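Local coordinates for DNA polymerase sliding clamp B (PDB 3AIZ), which forms part of a ring-shaped sliding clamp around DNA that tethers the replicative polymerase and other DNA-processing proteins to their template, at the interface of chains A and B. Sequence-based numbering; all coordinates share one arbitrary frame. Chains: chain A, DNA polymerase sliding clamp B; chain B, DNA polymerase sliding clamp C.

The interface of chains A and B. Residues chain A 142, 179-181, 185-186; chain B 103-106.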
loop_
_atom_site.group_PDB
_atom_site.type_symbol
_atom_site.label_atom_id
_atom_site.label_comp_id
_atom_site.label_asym_id
_atom_site.label_seq_id
_atom_site.Cartn_x
_atom_site.Cartn_y
_atom_site.Cartn_z
ATOM N N VAL A 142 31.241 -7.173 -5.112
ATOM C CA VAL A 142 32.262 -7.691 -4.212
ATOM C C VAL A 142 32.838 -6.574 -3.351
ATOM O O VAL A 142 32.925 -6.702 -2.130
ATOM C CB VAL A 142 33.405 -8.374 -4.981
ATOM C CG1 VAL A 142 34.471 -8.861 -4.014
ATOM C CG2 VAL A 142 32.868 -9.525 -5.819
ATOM N N SER A 179 40.568 -9.929 4.374
ATOM C CA SER A 179 40.038 -10.602 3.194
ATOM C C SER A 179 41.126 -10.800 2.145
ATOM O O SER A 179 42.094 -10.041 2.090
ATOM C CB SER A 179 38.870 -9.814 2.598
ATOM O OG SER A 179 39.258 -8.494 2.262
ATOM N N LEU A 180 40.961 -11.825 1.317
ATOM C CA LEU A 180 41.937 -12.138 0.280
ATOM C C LEU A 180 41.273 -12.209 -1.087
ATOM O O LEU A 180 40.315 -12.958 -1.286
ATOM C CB LEU A 180 42.634 -13.464 0.585
ATOM C CG LEU A 180 43.291 -13.584 1.961
ATOM C CD1 LEU A 180 43.846 -14.986 2.172
ATOM C CD2 LEU A 180 44.382 -12.539 2.131
ATOM N N LEU A 181 41.786 -11.426 -2.027
ATOM C CA LEU A 181 41.269 -11.433 -3.387
ATOM C C LEU A 181 42.301 -12.032 -4.335
ATOM O O LEU A 181 43.450 -11.594 -4.372
ATOM C CB LEU A 181 40.896 -10.016 -3.824
ATOM C CG LEU A 181 39.994 -9.245 -2.858
ATOM C CD1 LEU A 181 39.612 -7.892 -3.435
ATOM C CD2 LEU A 181 38.752 -10.052 -2.523
ATOM N N LYS A 185 38.629 -15.352 -8.151
ATOM C CA LYS A 185 38.036 -15.397 -6.820
ATOM C C LYS A 185 38.429 -14.183 -5.985
ATOM O O LYS A 185 39.318 -14.273 -5.137
ATOM C CB LYS A 185 38.446 -16.683 -6.098
ATOM C CG LYS A 185 37.817 -16.854 -4.724
ATOM C CD LYS A 185 38.348 -18.093 -4.018
ATOM C CE LYS A 185 37.756 -18.226 -2.623
ATOM N NZ LYS A 185 38.311 -19.397 -1.889
ATOM N N PRO A 186 37.761 -13.042 -6.216
ATOM C CA PRO A 186 36.713 -12.857 -7.222
ATOM C C PRO A 186 37.237 -12.084 -8.421
ATOM O O PRO A 186 36.483 -11.813 -9.356
ATOM C CB PRO A 186 35.691 -11.976 -6.490
ATOM C CG PRO A 186 36.378 -11.526 -5.187
ATOM C CD PRO A 186 37.822 -11.885 -5.315
ATOM N N GLY B 103 33.475 -17.890 0.119
ATOM C CA GLY B 103 32.527 -17.918 -0.978
ATOM C C GLY B 103 33.076 -17.200 -2.194
ATOM O O GLY B 103 34.121 -17.576 -2.725
ATOM N N VAL B 104 32.370 -16.162 -2.635
ATOM C CA VAL B 104 32.839 -15.338 -3.743
ATOM C C VAL B 104 34.273 -14.889 -3.485
ATOM O O VAL B 104 35.104 -14.862 -4.393
ATOM C CB VAL B 104 31.947 -14.101 -3.938
ATOM C CG1 VAL B 104 32.513 -13.205 -5.033
ATOM C CG2 VAL B 104 30.520 -14.521 -4.262
ATOM N N TYR B 105 34.552 -14.534 -2.236
ATOM C CA TYR B 105 35.902 -14.194 -1.810
ATOM C C TYR B 105 36.115 -14.701 -0.391
ATOM O O TYR B 105 35.153 -14.924 0.342
ATOM C CB TYR B 105 36.128 -12.684 -1.879
ATOM C CG TYR B 105 35.283 -11.889 -0.911
ATOM C CD1 TYR B 105 33.914 -11.758 -1.099
ATOM C CD2 TYR B 105 35.855 -11.262 0.187
ATOM C CE1 TYR B 105 33.140 -11.030 -0.219
ATOM C CE2 TYR B 105 35.088 -10.530 1.071
ATOM C CZ TYR B 105 33.731 -10.418 0.864
ATOM O OH TYR B 105 32.961 -9.692 1.741
ATOM N N GLU B 106 37.371 -14.891 -0.006
ATOM C CA GLU B 106 37.682 -15.399 1.325
ATOM C C GLU B 106 37.957 -14.256 2.296
ATOM O O GLU B 106 38.646 -13.293 1.959
ATOM C CB GLU B 106 38.872 -16.358 1.272
ATOM C CG GLU B 106 39.074 -17.159 2.546
ATOM C CD GLU B 106 40.207 -18.159 2.428
ATOM O OE1 GLU B 106 41.125 -17.921 1.613
ATOM O OE2 GLU B 106 40.179 -19.179 3.149
#
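With CG set between its own backbone N and carbonyl carbon (chi1 66°), B:Tyr105 sends its ring against chain A, with A:Val142 and A:Leu181 on one face and A:Ser179 beside its CD2/CE2 side, while A:Pro186 meets the base of the side chain. A:Pro186, which follows a cis peptide bond, brings CG to 3.5 Å from B:Tyr105 CB, the two side chains crossing obliquely. A:Leu181 lies alongside the tyrosine and points the same way; its methyl CD2 is 3.8 Å from B:Tyr105 CB and hangs above the plane, off to the CD2 side of the ring. A:Ser179 CB instead lies nearly level with the ring, near CD2 and CE2. A:Val142 CG1, from the helix 140-150, sits over the same face as A:Leu181, a loose contact 4.1 Å from B:Tyr105 CD1. B:Val104 extends the apolar patch: CG1, anti to its backbone N (chi1 176°), reaches both A:Pro186 CB at 3.7 Å and A:Val142 CG2.

One step on, the strands 175-183 of A and 106-111 of B pair antiparallel at A:Leu180 and B:Glu106. A:Leu180 N donates to B:Glu106 O, a backbone carbonyl, at 2.8 Å, nearly straight at the hydrogen. This edge-to-edge strand pairing is how PCNA-family subunits join, and here it links PCNA2 to PCNA3 within the heterotetramer. The side chains of the bridged pair run side by side.

A:Lys185, fully extended, lays its aliphatic chain along the loop of B, with CG 3.4 Å from the carbonyl O of B:Val104. Its amine end, if charged, may help steady the B:Glu106 carboxyl group electrostatically, although A:Lys185 NZ lies 4.7 Å from B:Glu106 OE1, too far for a salt bridge.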